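Local atomic coordinates of rhamnose ABC transporter, periplasmic rhamnose-binding protein (Kribbella flavida, PDB entry 4KVF), a protein that probably binds a sugar, likely rhamnose, in the periplasmic-binding-protein manner and hands it to an ABC transporter for uptake. Residues A30-Y44 / A288-T301. Numbering follows the deposited sequence.
Sequences ADPNAPLKEGLKIAY and AAYAGAALKSGQIT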
ATOM      1  N   ALA A  30      27.312  -9.182   1.411  1.00 75.61           N
ATOM      2  CA  ALA A  30      26.937  -7.777   1.509  1.00 64.78           C
ATOM      3  C   ALA A  30      28.028  -6.981   2.227  1.00 64.04           C
ATOM      4  O   ALA A  30      28.590  -7.434   3.226  1.00 68.19           O
ATOM      5  CB  ALA A  30      25.617  -7.636   2.234  1.00 64.17           C
ATOM      6  N   ASP A  31      28.331  -5.796   1.706  1.00 55.45           N
ATOM      7  CA  ASP A  31      29.310  -4.909   2.331  1.00 57.54           C
ATOM      8  C   ASP A  31      28.599  -3.633   2.769  1.00 52.95           C
ATOM      9  O   ASP A  31      28.420  -2.714   1.967  1.00 46.33           O
ATOM     10  CB  ASP A  31      30.427  -4.581   1.341  1.00 60.89           C
ATOM     11  CG  ASP A  31      31.580  -3.828   1.979  1.00 62.28           C
ATOM     12  OD1 ASP A  31      31.477  -3.427   3.162  1.00 62.46           O
ATOM     13  OD2 ASP A  31      32.601  -3.632   1.290  1.00 81.52           O
ATOM     14  N   PRO A  32      28.174  -3.582   4.044  1.00 54.84           N
ATOM     15  CA  PRO A  32      27.377  -2.458   4.550  1.00 54.23           C
ATOM     16  C   PRO A  32      28.135  -1.141   4.458  1.00 51.31           C
ATOM     17  O   PRO A  32      27.523  -0.075   4.406  1.00 62.15           O
ATOM     18  CB  PRO A  32      27.134  -2.827   6.018  1.00 57.07           C
ATOM     19  CG  PRO A  32      27.307  -4.309   6.078  1.00 61.07           C
ATOM     20  CD  PRO A  32      28.371  -4.624   5.066  1.00 61.89           C
ATOM     21  N   ASN A  33      29.458  -1.226   4.416  1.00 53.27           N
ATOM     22  CA  ASN A  33      30.294  -0.038   4.346  1.00 59.34           C
ATOM     23  C   ASN A  33      30.624   0.411   2.918  1.00 55.33           C
ATOM     24  O   ASN A  33      31.357   1.378   2.721  1.00 62.62           O
ATOM     25  CB  ASN A  33      31.559  -0.242   5.177  1.00 69.50           C
ATOM     26  CG  ASN A  33      31.248  -0.482   6.638  1.00 78.81           C
ATOM     27  OD1 ASN A  33      30.521   0.293   7.265  1.00 83.99           O
ATOM     28  ND2 ASN A  33      31.770  -1.573   7.185  1.00 82.35           N
ATOM     29  N   ALA A  34      30.074  -0.284   1.926  1.00 53.97           N
ATOM     30  CA  ALA A  34      30.258   0.130   0.542  1.00 47.08           C
ATOM     31  C   ALA A  34      29.498   1.429   0.310  1.00 49.28           C
ATOM     32  O   ALA A  34      28.346   1.564   0.733  1.00 49.97           O
ATOM     33  CB  ALA A  34      29.763  -0.948  -0.412  1.00 44.63           C
ATOM     34  N   PRO A  35      30.133   2.393  -0.374  1.00 46.21           N
ATOM     35  CA  PRO A  35      29.440   3.658  -0.648  1.00 48.65           C
ATOM     36  C   PRO A  35      28.361   3.526  -1.717  1.00 47.59           C
ATOM     37  O   PRO A  35      28.552   2.801  -2.697  1.00 44.09           O
ATOM     38  CB  PRO A  35      30.566   4.576  -1.136  1.00 50.54           C
ATOM     39  CG  PRO A  35      31.599   3.643  -1.693  1.00 57.66           C
ATOM     40  CD  PRO A  35      31.528   2.400  -0.850  1.00 52.45           C
ATOM     41  N   LEU A  36      27.235   4.214  -1.531  1.00 44.96           N
ATOM     42  CA  LEU A  36      26.212   4.269  -2.561  1.00 43.18           C
ATOM     43  C   LEU A  36      26.824   4.951  -3.779  1.00 43.29           C
ATOM     44  O   LEU A  36      27.422   6.024  -3.663  1.00 53.70           O
ATOM     45  CB  LEU A  36      24.980   5.039  -2.064  1.00 48.77           C
ATOM     46  CG  LEU A  36      23.585   4.407  -2.160  1.00 50.60           C
ATOM     47  CD1 LEU A  36      23.598   2.936  -1.794  1.00 47.69           C
ATOM     48  CD2 LEU A  36      22.629   5.145  -1.235  1.00 49.75           C
ATOM     49  N   LYS A  37      26.708   4.303  -4.935  1.00 38.85           N
ATOM     50  CA  LYS A  37      27.249   4.830  -6.189  1.00 45.67           C
ATOM     51  C   LYS A  37      26.426   6.009  -6.705  1.00 40.80           C
ATOM     52  O   LYS A  37      25.196   6.004  -6.610  1.00 42.91           O
ATOM     53  CB  LYS A  37      27.257   3.743  -7.271  1.00 45.54           C
ATOM     54  CG  LYS A  37      28.185   2.563  -7.025  1.00 51.02           C
ATOM     55  CD  LYS A  37      27.950   1.496  -8.101  1.00 59.66           C
ATOM     56  CE  LYS A  37      28.690   0.189  -7.827  1.00 68.38           C
ATOM     57  NZ  LYS A  37      28.355  -0.856  -8.845  1.00 67.44           N
ATOM     58  N   GLU A  38      27.108   7.005  -7.269  1.00 45.46           N
ATOM     59  CA  GLU A  38      26.436   8.103  -7.957  1.00 43.46           C
ATOM     60  C   GLU A  38      26.171   7.731  -9.414  1.00 41.53           C
ATOM     61  O   GLU A  38      26.787   6.809  -9.949  1.00 44.09           O
ATOM     62  CB  GLU A  38      27.282   9.380  -7.899  1.00 49.14           C
ATOM     63  CG  GLU A  38      27.448   9.945  -6.508  1.00 49.10           C
ATOM     64  CD  GLU A  38      28.386  11.139  -6.464  1.00 59.17           C
ATOM     65  OE1 GLU A  38      29.179  11.323  -7.413  1.00 61.77           O
ATOM     66  OE2 GLU A  38      28.333  11.893  -5.469  1.00 68.14           O
ATOM     67  N   GLY A  39      25.254   8.452 -10.051  1.00 41.39           N
ATOM     68  CA  GLY A  39      25.007   8.284 -11.473  1.00 40.33           C
ATOM     69  C   GLY A  39      24.246   7.028 -11.864  1.00 36.63           C
ATOM     70  O   GLY A  39      24.223   6.654 -13.043  1.00 41.13           O
ATOM     71  N   LEU A  40      23.616   6.373 -10.892  1.00 33.50           N
ATOM     72  CA  LEU A  40      22.816   5.181 -11.179  1.00 27.73           C
ATOM     73  C   LEU A  40      21.579   5.530 -11.996  1.00 29.38           C
ATOM     74  O   LEU A  40      20.861   6.478 -11.672  1.00 29.07           O
ATOM     75  CB  LEU A  40      22.363   4.507  -9.882  1.00 31.92           C
ATOM     76  CG  LEU A  40      23.506   3.946  -9.050  1.00 34.90           C
ATOM     77  CD1 LEU A  40      22.964   3.311  -7.784  1.00 28.98           C
ATOM     78  CD2 LEU A  40      24.290   2.939  -9.872  1.00 33.89           C
ATOM     79  N   LYS A  41      21.328   4.753 -13.046  1.00 32.29           N
ATOM     80  CA  LYS A  41      20.131   4.928 -13.854  1.00 29.56           C
ATOM     81  C   LYS A  41      19.023   4.073 -13.258  1.00 29.64           C
ATOM     82  O   LYS A  41      19.086   2.851 -13.293  1.00 28.85           O
ATOM     83  CB  LYS A  41      20.390   4.535 -15.311  1.00 28.25           C
ATOM     84  CG  LYS A  41      21.503   5.314 -15.979  1.00 33.29           C
ATOM     85  CD  LYS A  41      21.619   4.913 -17.433  1.00 36.71           C
ATOM     86  CE  LYS A  41      21.665   6.134 -18.337  1.00 59.82           C
ATOM     87  NZ  LYS A  41      23.024   6.386 -18.896  1.00 72.78           N
ATOM     88  N   ILE A  42      18.022   4.725 -12.682  1.00 25.78           N
ATOM     89  CA  ILE A  42      16.959   4.015 -11.976  1.00 25.56           C
ATOM     90  C   ILE A  42      15.630   4.309 -12.658  1.00 26.75           C
ATOM     91  O   ILE A  42      15.211   5.464 -12.745  1.00 26.75           O
ATOM     92  CB  ILE A  42      16.926   4.430 -10.486  1.00 25.14           C
ATOM     93  CG1 ILE A  42      18.286   4.150  -9.829  1.00 29.35           C
ATOM     94  CG2 ILE A  42      15.797   3.691  -9.760  1.00 24.14           C
ATOM     95  CD1 ILE A  42      18.375   4.533  -8.341  1.00 29.89           C
ATOM     96  N   ALA A  43      14.977   3.268 -13.170  1.00 24.74           N
ATOM     97  CA  ALA A  43      13.759   3.456 -13.951  1.00 23.50           C
ATOM     98  C   ALA A  43      12.564   2.861 -13.218  1.00 24.82           C
ATOM     99  O   ALA A  43      12.692   1.818 -12.588  1.00 27.38           O
ATOM    100  CB  ALA A  43      13.905   2.804 -15.308  1.00 26.95           C
ATOM    101  N   TYR A  44      11.415   3.527 -13.322  1.00 24.20           N
ATOM    102  CA  TYR A  44      10.182   3.101 -12.666  1.00 27.26           C
ATOM    103  C   TYR A  44       9.145   2.658 -13.692  1.00 30.35           C
ATOM    104  O   TYR A  44       8.905   3.344 -14.694  1.00 28.62           O
ATOM    105  CB  TYR A  44       9.602   4.239 -11.833  1.00 25.75           C
ATOM    106  CG  TYR A  44      10.334   4.419 -10.536  1.00 23.59           C
ATOM    107  CD1 TYR A  44      11.595   4.996 -10.509  1.00 25.53           C
ATOM    108  CD2 TYR A  44       9.786   3.977  -9.344  1.00 25.39           C
ATOM    109  CE1 TYR A  44      12.295   5.139  -9.323  1.00 27.68           C
ATOM    110  CE2 TYR A  44      10.477   4.113  -8.157  1.00 23.29           C
ATOM    111  CZ  TYR A  44      11.728   4.696  -8.153  1.00 26.29           C
ATOM    112  OH  TYR A  44      12.403   4.835  -6.960  1.00 27.83           O
ATOM    113  N   ALA A 288      12.047   2.390  -2.633  1.00 23.47           N
ATOM    114  CA  ALA A 288      12.476   1.518  -3.726  1.00 23.84           C
ATOM    115  C   ALA A 288      13.797   1.989  -4.351  1.00 25.52           C
ATOM    116  O   ALA A 288      14.668   1.171  -4.657  1.00 23.01           O
ATOM    117  CB  ALA A 288      11.384   1.404  -4.792  1.00 22.67           C
ATOM    118  N   ALA A 289      13.954   3.303  -4.521  1.00 21.14           N
ATOM    119  CA  ALA A 289      15.193   3.842  -5.081  1.00 25.85           C
ATOM    120  C   ALA A 289      16.399   3.543  -4.189  1.00 24.39           C
ATOM    121  O   ALA A 289      17.461   3.137  -4.664  1.00 24.64           O
ATOM    122  CB  ALA A 289      15.067   5.335  -5.321  1.00 26.15           C
ATOM    123  N   TYR A 290      16.250   3.728  -2.882  1.00 23.78           N
ATOM    124  CA  TYR A 290      17.365   3.445  -1.983  1.00 26.70           C
ATOM    125  C   TYR A 290      17.699   1.958  -1.920  1.00 25.81           C
ATOM    126  O   TYR A 290      18.863   1.586  -1.841  1.00 24.09           O
ATOM    127  CB  TYR A 290      17.119   4.029  -0.577  1.00 24.81           C
ATOM    128  CG  TYR A 290      17.519   5.486  -0.475  1.00 24.40           C
ATOM    129  CD1 TYR A 290      18.834   5.846  -0.188  1.00 25.62           C
ATOM    130  CD2 TYR A 290      16.592   6.504  -0.673  1.00 24.81           C
ATOM    131  CE1 TYR A 290      19.213   7.181  -0.106  1.00 27.39           C
ATOM    132  CE2 TYR A 290      16.970   7.843  -0.599  1.00 28.02           C
ATOM    133  CZ  TYR A 290      18.279   8.173  -0.310  1.00 29.11           C
ATOM    134  OH  TYR A 290      18.651   9.500  -0.236  1.00 30.20           O
ATOM    135  N   ALA A 291      16.678   1.106  -1.949  1.00 21.81           N
ATOM    136  CA  ALA A 291      16.907  -0.331  -1.919  1.00 23.03           C
ATOM    137  C   ALA A 291      17.657  -0.763  -3.182  1.00 22.87           C
ATOM    138  O   ALA A 291      18.628  -1.530  -3.127  1.00 24.29           O
ATOM    139  CB  ALA A 291      15.568  -1.067  -1.829  1.00 22.71           C
ATOM    140  N   GLY A 292      17.197  -0.249  -4.313  1.00 24.27           N
ATOM    141  CA  GLY A 292      17.803  -0.564  -5.598  1.00 24.09           C
ATOM    142  C   GLY A 292      19.248  -0.093  -5.634  1.00 26.68           C
ATOM    143  O   GLY A 292      20.145  -0.804  -6.094  1.00 25.32           O
ATOM    144  N   ALA A 293      19.478   1.115  -5.144  1.00 23.08           N
ATOM    145  CA  ALA A 293      20.827   1.670  -5.112  1.00 25.84           C
ATOM    146  C   ALA A 293      21.730   0.876  -4.190  1.00 27.70           C
ATOM    147  O   ALA A 293      22.905   0.667  -4.505  1.00 27.60           O
ATOM    148  CB  ALA A 293      20.798   3.132  -4.693  1.00 26.71           C
ATOM    149  N   ALA A 294      21.190   0.436  -3.049  1.00 25.03           N
ATOM    150  CA  ALA A 294      21.956  -0.368  -2.109  1.00 28.11           C
ATOM    151  C   ALA A 294      22.342  -1.677  -2.747  1.00 27.12           C
ATOM    152  O   ALA A 294      23.456  -2.147  -2.562  1.00 28.34           O
ATOM    153  CB  ALA A 294      21.168  -0.628  -0.819  1.00 26.17           C
ATOM    154  N   LEU A 295      21.419  -2.266  -3.505  1.00 23.26           N
ATOM    155  CA  LEU A 295      21.715  -3.522  -4.205  1.00 24.98           C
ATOM    156  C   LEU A 295      22.824  -3.333  -5.241  1.00 27.49           C
ATOM    157  O   LEU A 295      23.783  -4.110  -5.302  1.00 30.01           O
ATOM    158  CB  LEU A 295      20.452  -4.066  -4.881  1.00 23.81           C
ATOM    159  CG  LEU A 295      19.450  -4.692  -3.906  1.00 23.46           C
ATOM    160  CD1 LEU A 295      18.083  -4.749  -4.548  1.00 27.60           C
ATOM    161  CD2 LEU A 295      19.904  -6.094  -3.513  1.00 24.57           C
ATOM    162  N   LYS A 296      22.682  -2.296  -6.053  1.00 26.98           N
ATOM    163  CA  LYS A 296      23.635  -2.031  -7.141  1.00 26.73           C
ATOM    164  C   LYS A 296      25.012  -1.626  -6.626  1.00 30.75           C
ATOM    165  O   LYS A 296      26.027  -1.883  -7.277  1.00 36.69           O
ATOM    166  CB  LYS A 296      23.073  -0.963  -8.089  1.00 27.99           C
ATOM    167  CG  LYS A 296      23.868  -0.753  -9.374  1.00 39.13           C
ATOM    168  CD  LYS A 296      23.913  -2.019 -10.215  1.00 34.63           C
ATOM    169  CE  LYS A 296      24.751  -1.811 -11.473  1.00 43.47           C
ATOM    170  NZ  LYS A 296      25.044  -3.104 -12.154  1.00 45.89           N
ATOM    171  N   SER A 297      25.043  -1.005  -5.453  1.00 30.10           N
ATOM    172  CA  SER A 297      26.299  -0.568  -4.842  1.00 28.49           C
ATOM    173  C   SER A 297      26.963  -1.658  -4.005  1.00 34.72           C
ATOM    174  O   SER A 297      28.055  -1.464  -3.461  1.00 37.80           O
ATOM    175  CB  SER A 297      26.053   0.681  -3.987  1.00 28.73           C
ATOM    176  OG  SER A 297      25.333   1.651  -4.740  1.00 32.09           O
ATOM    177  N   GLY A 298      26.312  -2.807  -3.897  1.00 34.86           N
ATOM    178  CA  GLY A 298      26.869  -3.915  -3.145  1.00 31.38           C
ATOM    179  C   GLY A 298      26.663  -3.876  -1.638  1.00 32.07           C
ATOM    180  O   GLY A 298      27.255  -4.678  -0.917  1.00 34.07           O
ATOM    181  N   GLN A 299      25.831  -2.959  -1.147  1.00 30.76           N
ATOM    182  CA  GLN A 299      25.587  -2.868   0.296  1.00 32.54           C
ATOM    183  C   GLN A 299      24.715  -4.008   0.834  1.00 32.45           C
ATOM    184  O   GLN A 299      24.863  -4.434   1.987  1.00 31.84           O
ATOM    185  CB  GLN A 299      24.925  -1.537   0.649  1.00 34.97           C
ATOM    186  CG  GLN A 299      25.779  -0.319   0.424  1.00 40.14           C
ATOM    187  CD  GLN A 299      25.055   0.954   0.812  1.00 41.48           C
ATOM    188  OE1 GLN A 299      23.828   0.965   0.944  1.00 41.94           O
ATOM    189  NE2 GLN A 299      25.809   2.031   1.007  1.00 38.69           N
ATOM    190  N   ILE A 300      23.783  -4.459   0.006  1.00 27.95           N
ATOM    191  CA  ILE A 300      22.891  -5.559   0.338  1.00 25.29           C
ATOM    192  C   ILE A 300      22.788  -6.501  -0.859  1.00 31.77           C
ATOM    193  O   ILE A 300      23.200  -6.141  -1.967  1.00 31.89           O
ATOM    194  CB  ILE A 300      21.470  -5.082   0.737  1.00 25.64           C
ATOM    195  CG1 ILE A 300      20.779  -4.339  -0.403  1.00 26.27           C
ATOM    196  CG2 ILE A 300      21.510  -4.245   2.035  1.00 26.23           C
ATOM    197  CD1 ILE A 300      19.309  -4.021  -0.109  1.00 26.35           C
ATOM    198  N   THR A 301      22.239  -7.696  -0.633  1.00 29.97           N
ATOM    199  CA  THR A 301      21.996  -8.661  -1.714  1.00 34.70           C
ATOM    200  C   THR A 301      20.523  -9.073  -1.774  1.00 35.94           C
ATOM    201  O   THR A 301      20.065  -9.690  -2.748  1.00 34.89           O
ATOM    202  CB  THR A 301      22.870  -9.938  -1.566  1.00 33.07           C
ATOM    203  OG1 THR A 301      22.500 -10.641  -0.377  1.00 37.21           O
ATOM    204  CG2 THR A 301      24.365  -9.591  -1.503  1.00 32.02           C
TER
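Ser297 OG joins the backbone of Lys37 to the C-terminal end of helix 281-296. It accepts the backbone N of Lys37 at 3.0 Å, almost linearly (173°), and donates to Ala293 O at 2.6 Å. Because OG stands beside its own backbone N (chi1 -50°), it can fold back on that carbonyl, which Ser297 N reaches from the opposite face.

The tight part lies next to this hydroxyl. Leu36 sets CG 4.0 Å from Ala293 CB, turns CD2 to the Tyr290 ring and lays CD1 against the Gln299 amide, while CD1 of Leu40 closes on Ala293 CB at 3.8 Å. Gln299 is extended beyond CG, bringing its amide to Ala34 O: NE2 donates over 2.6 Å, with the acceptor only 2° out of the amide plane. With an alanine here, Ala34 O would probably lose this donor, and a gap would be likely to open beside Leu36 CD1.

Two edges are looser. At one, Gly298, whose positive phi completes a Schellman motif, offers its O to Asp31 N at 3.0 Å; Ala30 still lies against Gln299 O and Ile300 but is poorly ordered, and exposed Pro32 points its CB away. At the other, the extended Lys37 chain crosses Ser297 and NZ donates to Lys296 O at 3.0 Å, where its positive charge would probably suit the C-terminal end of the helix dipole; Lys296 NZ turns instead to Asp121.

Farther in, the edge of the Tyr44 ring meets Ala289 CB, and its OH bonds to Gly285 O. Strand 41-45 lies in the six-stranded parallel sheet between strands 71-74 and 99-102. Helix 281-296 packs over it, the axes of 41-44 and 288-296 approaching to 9.8 Å, with helix 52-67 beside Ala289 and Tyr290, and Leu295 touches strand 123-127.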